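Local atomic coordinates of SusD superfamily protein (Parabacteroides distasonis, PDB entry 3OTN), a protein that probably binds carbohydrate at the bacterial outer membrane as a member of the SusD family, serving nutrient uptake. Residues S179-R184 with N244-F249; S237-S242 with K338-V343; I250-F255 with D352-V357. All coordinates share one frame; numbering follows the deposited sequence. Where two conformers were deposited one is given.

How the interactions relate
Following the chain, the loop 179-184 between helices 156-172 and 187-202 comes first, and interaction 1 closes on it from 244-249, about 60 residues later. Interaction 2 starts inside that span, at 237-242, and ends beyond it at 338-343, so interactions 1 and 2 cross. Interaction 3 opens right after interaction 1 closes, pairing 250-255 with 352-357; it follows interaction 1 in series and crosses interaction 2. Together they fasten the 237-255 run to the helical N-terminal half, to the start of helix 342-348 and to strand 355-356. Centres of interactions 1 and 3 are about 9 Å apart, joined through Asn244 and Asn245.

Interaction 1: residues S179-R184 with N244-F249; sequences SDHTGR and NNKGEF
His181 and Lys246 meet, in the histidine conformer given, with the imidazole laid across the backbone: Lys246 CA stands over the ring, 4.3 Å from its centroid and 12° off the ring normal, a CH-pi contact. Chi1 of -80° sets His181 CG beside the backbone N; in this conformer CD2 lies 3.2 Å from Asn245 O. His181 CA adds a CA-H...O contact to Asn245 O at 3.4 Å.

No direct hydrogen bond crosses between the two loops; water does the polar work. One water donates to His181 O and to Asn245 OD1. Another lies between Asp180 O and Phe249 O, though its close approach to Phe249 O leaves the second bond doubtful. The Asn245 side chain lies against the 181-183 backbone, with CB 3.5 Å from His181 O and ND2 3.7 Å from Gly183 CA. Its amide nitrogen is bonded to Gln254.

Within 179-184, Asp180 OD1 collects three donors. Thr182 OG1 takes its syn side, whereas Thr182 N, at 2.9 Å from Asp180 OD1, and Arg184 N both arrive from above the carboxylate plane; the bond to Thr182 N makes an Asx turn. On the facing segment, Lys246 to Phe249 form a type II' turn closed by Phe249 N to Lys246 O.

An alanine in place of Asn245 would probably leave the water at His181 O without its second acceptor and Gln254 OE1 without this amide donor. The chemistry thus implies a surface junction joined by water and CH contacts, with Asp180 OD1 helping to set the shape of 180-184 from within.

Interaction 2: residues S237-S242 with K338-V343; sequences SLRLPS and KFFDQV
Arg239 reaches over the turn at Phe340 and donates from NH1 to Phe340 O at 2.9 Å, with an N-H...O angle of 159°. The carbonyl oxygen sits at the guanidinium edge, in its plane, and the donor lies in the carbonyl plane as well. With CG between backbone N and carbonyl carbon (chi1 64°) and the chain extended from CG to NE, the aliphatic part runs over the 338-340 backbone: Arg239 CB is 3.4 Å from Lys338 O, and Arg239 CD 4.0 Å from Phe340 CB. Phe340 is the centre of an inverse gamma turn.

A water adds a second polar link, donating to Arg239 O at 2.7 Å and accepting from Gln342 N.

Van der Waals contacts flank these bonds. Leu238 CD1 touches Lys338 CE at 4.0 Å, the two side chains crossing obliquely, while Lys338 NZ goes on to Glu421, Cys419 O and Asp417 O. Pro241 CG rests 3.7 Å from Asp341 OD2, an oxygen that also bonds Ser351 OG.

Asp341 is the N-cap of helix 342-348, its OD1 accepting from Ala344 N. The contact therefore holds the loop between helix 210-225 and strand 249-253 against the lead-in to that helix, just after strand 334-336. Behind it, Phe339 meets Phe268 and Trp355, and Phe340 stacks on Tyr337.

Interaction 3: residues I250-F255 with D352-V357; sequences IYQVQF and DLNWSV. With EDO (1,2-ethanediol), chain K; EDO (1,2-ethanediol), chain P.
Gln252 and Asn354 cross at about a right angle, their amide planes turned 68° apart, and Asn354 ND2 donates to Gln252 OE1 at 3.0 Å. The donor stands above the glutamine carbonyl plane (57° out of it), while OE1 lies in the asparagine's own amide plane. The Gln252 chain is extended beyond CG, and its NE2 also donates to Ser356 OG at 3.0 Å; a water joins that NE2 to Asn354 O. OE1 has a second donor in Asn245 N, leaving this buried amide gripped at both ends.

The other end of the Asn354 amide turns to the backbone: OD1 accepts from Phe255 N at 3.0 Å, nearly straight at the hydrogen (173°). The Gln254 amide stands almost perpendicular to that of Asn354; its OE1 is bonded to Asn245 ND2. A 1,2-ethanediol, probably from the crystallisation liquor, bonds both Gln254 N and O.

Apolar groups pack beside this polar cluster. Phe255 and Trp355 run alongside each other in the same direction, with Phe255 CE2 4.0 Å from Trp355 CB and Trp355 N at the phenyl edge. Val253 CG2 approaches the edge of the indole at CD1, and Tyr251 runs alongside Val357, its CD2 4.0 Å from Val357 CB. The tyrosine hydroxyl is bonded to Asn30.

Antiparallel pairing sets these positions. Val253 and Trp355 are a hydrogen-bonded pair, with Val253 N to Trp355 O at 2.7 Å; Gln252 and Ser356 are a non-hydrogen-bonded pair. Val357 N to Tyr251 O continues the pairing. Ile250 and Tyr251 both face Tyr358 in a classic beta bulge, where strand 249-253 passes from 355-356 to 358-359 as the middle strand of a small antiparallel sheet within this largely helical SusD-family protein.

Interaction 1: residues S179-R184 with N244-F249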
loop_
_atom_site.group_PDB
_atom_site.type_symbol
_atom_site.label_atom_id
_atom_site.label_comp_id
_atom_site.label_asym_id
_atom_site.label_seq_id
_atom_site.Cartn_x
_atom_site.Cartn_y
_atom_site.Cartn_z
ATOM N N SER A 179 5.583 19.424 2.997
ATOM C CA SER A 179 6.079 18.225 3.640
ATOM C C SER A 179 5.824 18.309 5.138
ATOM O O SER A 179 5.582 19.393 5.667
ATOM C CB SER A 179 7.562 18.034 3.357
ATOM O OG SER A 179 8.328 19.094 3.906
ATOM N N ASP A 180 5.816 17.152 5.790
ATOM C CA ASP A 180 5.687 17.073 7.239
ATOM C C ASP A 180 6.401 15.839 7.736
ATOM O O ASP A 180 6.113 14.715 7.265
ATOM C CB ASP A 180 4.208 17.049 7.625
ATOM C CG ASP A 180 3.989 17.155 9.115
ATOM O OD1 ASP A 180 4.161 16.159 9.835
ATOM O OD2 ASP A 180 3.559 18.206 9.586
ATOM N N HIS A 181 7.219 16.004 8.763
ATOM C CA HIS A 181 8.080 14.937 9.313
ATOM C C HIS A 181 7.573 14.372 10.611
ATOM O O HIS A 181 8.327 13.741 11.342
ATOM C CB HIS A 181 9.502 15.449 9.538
ATOM C CG HIS A 181 10.326 15.492 8.299
ATOM N ND1 HIS A 181 11.701 15.603 8.326
ATOM C CD2 HIS A 181 9.974 15.438 6.994
ATOM C CE1 HIS A 181 12.160 15.626 7.088
ATOM N NE2 HIS A 181 11.132 15.529 6.259
ATOM N N THR A 182 6.296 14.605 10.914
ATOM C CA THR A 182 5.682 14.094 12.123
ATOM C C THR A 182 4.547 13.144 11.825
ATOM O O THR A 182 4.006 12.579 12.729
ATOM C CB THR A 182 5.125 15.227 13.017
ATOM O OG1 THR A 182 4.026 15.851 12.358
ATOM C CG2 THR A 182 6.226 16.267 13.341
ATOM N N GLY A 183 4.171 12.977 10.567
ATOM C CA GLY A 183 3.148 12.020 10.201
ATOM C C GLY A 183 1.873 12.668 9.669
ATOM O O GLY A 183 1.003 11.955 9.203
ATOM N N ARG A 184 1.770 13.999 9.674
ATOM C CA ARG A 184 0.505 14.652 9.211
ATOM C C ARG A 184 0.453 14.655 7.679
ATOM O O ARG A 184 1.487 14.509 7.021
ATOM C CB ARG A 184 0.404 16.063 9.759
ATOM C CG ARG A 184 0.445 16.058 11.298
ATOM C CD ARG A 184 -0.148 17.267 11.871
ATOM N NE ARG A 184 -1.600 17.324 11.669
ATOM C CZ ARG A 184 -2.529 16.758 12.444
ATOM N NH1 ARG A 184 -2.228 16.014 13.517
ATOM N NH2 ARG A 184 -3.808 16.963 12.153
ATOM N N ASN A 244 11.542 7.044 10.179
ATOM C CA ASN A 244 10.087 7.303 10.138
ATOM C C ASN A 244 9.744 8.758 9.728
ATOM O O ASN A 244 10.274 9.695 10.317
ATOM C CB ASN A 244 9.466 7.075 11.526
ATOM C CG ASN A 244 9.225 5.590 11.887
ATOM O OD1 ASN A 244 9.460 4.665 11.120
ATOM N ND2 ASN A 244 8.757 5.392 13.105
ATOM N N ASN A 245 8.911 8.915 8.692
ATOM C CA ASN A 245 8.409 10.231 8.202
ATOM C C ASN A 245 9.451 11.157 7.553
ATOM O O ASN A 245 9.176 12.343 7.368
ATOM C CB ASN A 245 7.673 10.986 9.326
ATOM C CG ASN A 245 6.604 10.161 9.993
ATOM O OD1 ASN A 245 6.517 10.100 11.239
ATOM N ND2 ASN A 245 5.750 9.551 9.188
ATOM N N LYS A 246 10.634 10.625 7.221
ATOM C CA LYS A 246 11.749 11.390 6.664
ATOM C C LYS A 246 12.246 10.700 5.411
ATOM O O LYS A 246 11.880 9.561 5.115
ATOM C CB LYS A 246 12.974 11.424 7.599
ATOM C CG LYS A 246 12.786 11.562 9.074
ATOM C CD LYS A 246 14.060 12.059 9.786
ATOM C CE LYS A 246 15.308 11.242 9.505
ATOM N NZ LYS A 246 16.502 11.837 10.182
ATOM N N GLY A 247 13.161 11.363 4.727
ATOM C CA GLY A 247 13.881 10.753 3.601
ATOM C C GLY A 247 12.921 10.579 2.443
ATOM O O GLY A 247 12.437 11.559 1.897
ATOM N N GLU A 248 12.573 9.336 2.132
ATOM C CA GLU A 248 11.602 9.054 1.070
ATOM C C GLU A 248 10.155 9.131 1.521
ATOM O O GLU A 248 9.245 9.276 0.682
ATOM C CB GLU A 248 11.820 7.665 0.504
ATOM C CG GLU A 248 13.101 7.485 -0.286
ATOM C CD GLU A 248 13.103 6.236 -1.157
ATOM O OE1 GLU A 248 11.987 5.764 -1.558
ATOM O OE2 GLU A 248 14.230 5.738 -1.448
ATOM N N PHE A 249 9.915 9.002 2.816
ATOM C CA PHE A 249 8.558 8.741 3.276
ATOM C C PHE A 249 7.679 9.989 3.190
ATOM O O PHE A 249 8.004 11.041 3.739
ATOM C CB PHE A 249 8.522 8.136 4.662
ATOM C CG PHE A 249 9.314 6.843 4.793
ATOM C CD1 PHE A 249 9.151 5.802 3.886
ATOM C CD2 PHE A 249 10.253 6.703 5.814
ATOM C CE1 PHE A 249 9.886 4.616 4.016
ATOM C CE2 PHE A 249 10.972 5.546 5.965
ATOM C CZ PHE A 249 10.798 4.487 5.069
HETATM O O HOH W 1 6.882 12.517 5.488
HETATM O O HOH W 2 8.299 11.342 13.140
#

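Interaction 2: residues S237-S242 with K338-V343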
loop_
_atom_site.group_PDB
_atom_site.type_symbol
_atom_site.label_atom_id
_atom_site.label_comp_id
_atom_site.label_asym_id
_atom_site.label_seq_id
_atom_site.Cartn_x
_atom_site.Cartn_y
_atom_site.Cartn_z
ATOM N N SER A 237 17.266 1.676 5.393
ATOM C CA SER A 237 16.329 2.734 5.796
ATOM C C SER A 237 14.857 2.315 5.881
ATOM O O SER A 237 14.121 2.882 6.703
ATOM C CB SER A 237 16.445 3.948 4.897
ATOM O OG SER A 237 17.661 4.612 5.129
ATOM N N LEU A 238 14.442 1.342 5.055
ATOM C CA LEU A 238 13.040 0.871 5.018
ATOM C C LEU A 238 12.659 0.118 6.298
ATOM O O LEU A 238 11.492 -0.098 6.533
ATOM C CB LEU A 238 12.794 -0.054 3.794
ATOM C CG LEU A 238 13.041 0.584 2.419
ATOM C CD1 LEU A 238 12.908 -0.424 1.306
ATOM C CD2 LEU A 238 12.128 1.785 2.211
ATOM N N ARG A 239 13.654 -0.287 7.094
ATOM C CA ARG A 239 13.446 -1.042 8.312
ATOM C C ARG A 239 14.143 -0.411 9.523
ATOM O O ARG A 239 14.383 -1.101 10.519
ATOM C CB ARG A 239 13.891 -2.511 8.099
ATOM C CG ARG A 239 15.361 -2.743 7.825
ATOM C CD ARG A 239 15.649 -4.207 7.432
ATOM N NE ARG A 239 17.084 -4.361 7.268
ATOM C CZ ARG A 239 17.981 -4.457 8.250
ATOM N NH1 ARG A 239 17.623 -4.515 9.529
ATOM N NH2 ARG A 239 19.267 -4.501 7.933
ATOM N N LEU A 240 14.450 0.896 9.434
ATOM C CA LEU A 240 14.977 1.658 10.527
ATOM C C LEU A 240 13.930 2.616 11.084
ATOM O O LEU A 240 13.534 3.575 10.391
ATOM C CB LEU A 240 16.199 2.452 10.092
ATOM C CG LEU A 240 17.539 1.766 10.148
ATOM C CD1 LEU A 240 18.550 2.765 9.565
ATOM C CD2 LEU A 240 17.922 1.328 11.612
ATOM N N PRO A 241 13.499 2.411 12.350
ATOM C CA PRO A 241 12.521 3.357 12.923
ATOM C C PRO A 241 12.950 4.840 12.930
ATOM O O PRO A 241 12.092 5.736 12.836
ATOM C CB PRO A 241 12.348 2.847 14.370
ATOM C CG PRO A 241 12.569 1.366 14.266
ATOM C CD PRO A 241 13.671 1.219 13.203
ATOM N N SER A 242 14.252 5.101 13.040
ATOM C CA SER A 242 14.779 6.463 13.029
ATOM C C SER A 242 14.486 7.236 11.751
ATOM O O SER A 242 14.476 8.466 11.779
ATOM C CB SER A 242 16.304 6.485 13.264
ATOM O OG SER A 242 16.982 5.793 12.214
ATOM N N LYS A 338 13.057 -7.278 4.260
ATOM C CA LYS A 338 12.843 -5.847 3.921
ATOM C C LYS A 338 12.350 -4.977 5.094
ATOM O O LYS A 338 12.729 -3.798 5.225
ATOM C CB LYS A 338 11.883 -5.794 2.741
ATOM C CG LYS A 338 11.742 -4.516 2.031
ATOM C CD LYS A 338 10.999 -4.750 0.712
ATOM C CE LYS A 338 10.674 -3.453 0.073
ATOM N NZ LYS A 338 10.154 -3.582 -1.304
ATOM N N PHE A 339 11.589 -5.588 5.994
ATOM C CA PHE A 339 10.953 -4.891 7.118
ATOM C C PHE A 339 11.432 -5.393 8.481
ATOM O O PHE A 339 10.737 -5.244 9.453
ATOM C CB PHE A 339 9.442 -5.056 6.990
ATOM C CG PHE A 339 8.919 -4.730 5.607
ATOM C CD1 PHE A 339 9.065 -3.450 5.088
ATOM C CD2 PHE A 339 8.294 -5.699 4.824
ATOM C CE1 PHE A 339 8.570 -3.125 3.821
ATOM C CE2 PHE A 339 7.803 -5.380 3.552
ATOM C CZ PHE A 339 7.937 -4.088 3.066
ATOM N N PHE A 340 12.661 -5.896 8.533
ATOM C CA PHE A 340 13.237 -6.500 9.735
ATOM C C PHE A 340 13.793 -5.421 10.697
ATOM O O PHE A 340 14.967 -5.018 10.652
ATOM C CB PHE A 340 14.283 -7.521 9.292
ATOM C CG PHE A 340 14.750 -8.467 10.362
ATOM C CD1 PHE A 340 15.768 -8.106 11.261
ATOM C CD2 PHE A 340 14.271 -9.779 10.392
ATOM C CE1 PHE A 340 16.234 -9.036 12.210
ATOM C CE2 PHE A 340 14.705 -10.668 11.325
ATOM C CZ PHE A 340 15.705 -10.306 12.237
ATOM N N ASP A 341 12.892 -4.924 11.533
ATOM C CA ASP A 341 13.204 -4.018 12.647
ATOM C C ASP A 341 14.027 -4.827 13.634
ATOM O O ASP A 341 13.495 -5.553 14.479
ATOM C CB ASP A 341 11.888 -3.468 13.244
ATOM C CG ASP A 341 12.101 -2.522 14.450
ATOM O OD1 ASP A 341 13.225 -2.398 14.991
ATOM O OD2 ASP A 341 11.092 -1.936 14.887
ATOM N N GLN A 342 15.339 -4.690 13.507
ATOM C CA GLN A 342 16.277 -5.535 14.193
ATOM C C GLN A 342 16.236 -5.377 15.713
ATOM O O GLN A 342 16.328 -6.367 16.436
ATOM C CB GLN A 342 17.687 -5.298 13.684
ATOM C CG GLN A 342 18.681 -6.320 14.214
ATOM C CD GLN A 342 19.929 -6.415 13.359
ATOM O OE1 GLN A 342 20.487 -5.381 12.950
ATOM N NE2 GLN A 342 20.367 -7.658 13.063
ATOM N N VAL A 343 16.071 -4.150 16.194
ATOM C CA VAL A 343 15.883 -3.918 17.628
ATOM C C VAL A 343 14.624 -4.636 18.141
ATOM O O VAL A 343 14.648 -5.252 19.199
ATOM C CB VAL A 343 15.855 -2.391 17.977
ATOM C CG1 VAL A 343 15.442 -2.182 19.434
ATOM C CG2 VAL A 343 17.277 -1.788 17.732
HETATM O O HOH W 3 16.318 -2.398 11.842
#

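Interaction 3: residues I250-F255 with D352-V357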
loop_
_atom_site.group_PDB
_atom_site.type_symbol
_atom_site.label_atom_id
_atom_site.label_comp_id
_atom_site.label_asym_id
_atom_site.label_seq_id
_atom_site.Cartn_x
_atom_site.Cartn_y
_atom_site.Cartn_z
ATOM N N ILE A 250 6.545 9.827 2.516
ATOM C CA ILE A 250 5.590 10.922 2.227
ATOM C C ILE A 250 4.352 10.775 3.105
ATOM O O ILE A 250 3.929 11.743 3.769
ATOM C CB ILE A 250 5.205 10.927 0.712
ATOM C CG1 ILE A 250 6.441 11.191 -0.144
ATOM C CG2 ILE A 250 4.162 12.037 0.402
ATOM C CD1 ILE A 250 6.220 10.911 -1.623
ATOM N N TYR A 251 3.783 9.580 3.130
ATOM C CA TYR A 251 2.681 9.282 4.057
ATOM C C TYR A 251 2.800 7.843 4.582
ATOM O O TYR A 251 3.029 6.921 3.814
ATOM C CB TYR A 251 1.328 9.541 3.354
ATOM C CG TYR A 251 0.228 9.676 4.350
ATOM C CD1 TYR A 251 0.121 10.821 5.131
ATOM C CD2 TYR A 251 -0.672 8.634 4.568
ATOM C CE1 TYR A 251 -0.881 10.938 6.110
ATOM C CE2 TYR A 251 -1.686 8.739 5.539
ATOM C CZ TYR A 251 -1.779 9.871 6.310
ATOM O OH TYR A 251 -2.751 9.952 7.259
ATOM N N GLN A 252 2.616 7.659 5.884
ATOM C CA GLN A 252 2.824 6.379 6.495
ATOM C C GLN A 252 1.782 6.108 7.568
ATOM O O GLN A 252 1.255 7.020 8.186
ATOM C CB GLN A 252 4.206 6.369 7.189
ATOM C CG GLN A 252 5.414 6.547 6.273
ATOM C CD GLN A 252 6.688 6.103 6.925
ATOM O OE1 GLN A 252 7.191 6.772 7.838
ATOM N NE2 GLN A 252 7.238 4.966 6.463
ATOM N N VAL A 253 1.570 4.831 7.842
ATOM C CA VAL A 253 0.909 4.396 9.043
ATOM C C VAL A 253 1.905 4.534 10.201
ATOM O O VAL A 253 3.061 4.103 10.082
ATOM C CB VAL A 253 0.442 2.961 8.961
ATOM C CG1 VAL A 253 -0.272 2.608 10.232
ATOM C CG2 VAL A 253 -0.548 2.764 7.758
ATOM N N GLN A 254 1.460 5.121 11.307
ATOM C CA GLN A 254 2.349 5.470 12.439
ATOM C C GLN A 254 2.345 4.382 13.498
ATOM O O GLN A 254 1.280 3.976 14.011
ATOM C CB GLN A 254 1.955 6.795 13.101
ATOM C CG GLN A 254 1.823 7.998 12.114
ATOM C CD GLN A 254 3.121 8.342 11.426
ATOM O OE1 GLN A 254 3.192 8.496 10.183
ATOM N NE2 GLN A 254 4.151 8.436 12.193
ATOM N N PHE A 255 3.558 3.947 13.830
ATOM C CA PHE A 255 3.820 3.005 14.917
ATOM C C PHE A 255 4.853 3.644 15.831
ATOM O O PHE A 255 5.807 4.280 15.357
ATOM C CB PHE A 255 4.288 1.661 14.349
ATOM C CG PHE A 255 3.219 0.918 13.566
ATOM C CD1 PHE A 255 2.148 0.317 14.216
ATOM C CD2 PHE A 255 3.291 0.813 12.190
ATOM C CE1 PHE A 255 1.180 -0.367 13.507
ATOM C CE2 PHE A 255 2.318 0.127 11.473
ATOM C CZ PHE A 255 1.286 -0.473 12.123
ATOM N N ASP A 352 8.613 -0.055 16.523
ATOM C CA ASP A 352 8.166 1.310 16.258
ATOM C C ASP A 352 8.539 1.734 14.833
ATOM O O ASP A 352 8.760 2.917 14.542
ATOM C CB ASP A 352 8.695 2.278 17.330
ATOM C CG ASP A 352 10.191 2.241 17.518
ATOM O OD1 ASP A 352 10.882 1.392 16.922
ATOM O OD2 ASP A 352 10.699 3.083 18.295
ATOM N N LEU A 353 8.553 0.754 13.932
ATOM C CA LEU A 353 8.787 0.986 12.493
ATOM C C LEU A 353 7.466 1.333 11.782
ATOM O O LEU A 353 6.504 0.562 11.832
ATOM C CB LEU A 353 9.432 -0.258 11.819
ATOM C CG LEU A 353 9.758 -0.199 10.326
ATOM C CD1 LEU A 353 10.823 0.888 9.947
ATOM C CD2 LEU A 353 10.166 -1.609 9.774
ATOM N N ASN A 354 7.443 2.480 11.088
ATOM C CA ASN A 354 6.249 2.918 10.337
ATOM C C ASN A 354 6.041 1.990 9.138
ATOM O O ASN A 354 6.991 1.298 8.714
ATOM C CB ASN A 354 6.392 4.392 9.866
ATOM C CG ASN A 354 6.015 5.404 10.934
ATOM O OD1 ASN A 354 5.745 5.049 12.068
ATOM N ND2 ASN A 354 5.999 6.709 10.559
ATOM N N TRP A 355 4.805 1.911 8.655
ATOM C CA TRP A 355 4.454 1.231 7.386
ATOM C C TRP A 355 4.083 2.280 6.329
ATOM O O TRP A 355 3.184 3.088 6.540
ATOM C CB TRP A 355 3.316 0.254 7.599
ATOM C CG TRP A 355 2.759 -0.409 6.373
ATOM C CD1 TRP A 355 1.620 -0.047 5.691
ATOM C CD2 TRP A 355 3.310 -1.521 5.655
ATOM N NE1 TRP A 355 1.419 -0.886 4.638
ATOM C CE2 TRP A 355 2.432 -1.800 4.587
ATOM C CE3 TRP A 355 4.429 -2.341 5.844
ATOM C CZ2 TRP A 355 2.650 -2.840 3.694
ATOM C CZ3 TRP A 355 4.645 -3.393 4.958
ATOM C CH2 TRP A 355 3.754 -3.624 3.894
ATOM N N SER A 356 4.773 2.268 5.198
ATOM C CA SER A 356 4.511 3.254 4.150
ATOM C C SER A 356 3.197 3.107 3.399
ATOM O O SER A 356 2.791 2.004 3.062
ATOM C CB SER A 356 5.633 3.236 3.136
ATOM O OG SER A 356 6.772 3.720 3.749
ATOM N N VAL A 357 2.539 4.237 3.158
ATOM C CA VAL A 357 1.456 4.336 2.176
ATOM C C VAL A 357 2.029 4.919 0.863
ATOM O O VAL A 357 1.770 4.380 -0.209
ATOM C CB VAL A 357 0.276 5.205 2.718
ATOM C CG1 VAL A 357 -0.777 5.450 1.649
ATOM C CG2 VAL A 357 -0.333 4.543 3.939
HETATM C C1 EDO K . -2.360 5.365 12.231
HETATM O O1 EDO K . -1.226 6.004 11.585
HETATM C C2 EDO K . -1.977 4.809 13.611
HETATM O O2 EDO K . -1.283 3.570 13.408
HETATM C C1 EDO P . 8.682 6.917 20.536
HETATM O O1 EDO P . 7.521 6.393 21.238
HETATM C C2 EDO P . 9.656 5.840 20.037
HETATM O O2 EDO P . 9.003 4.779 19.314
HETATM O O HOH W 4 9.006 3.006 7.536
#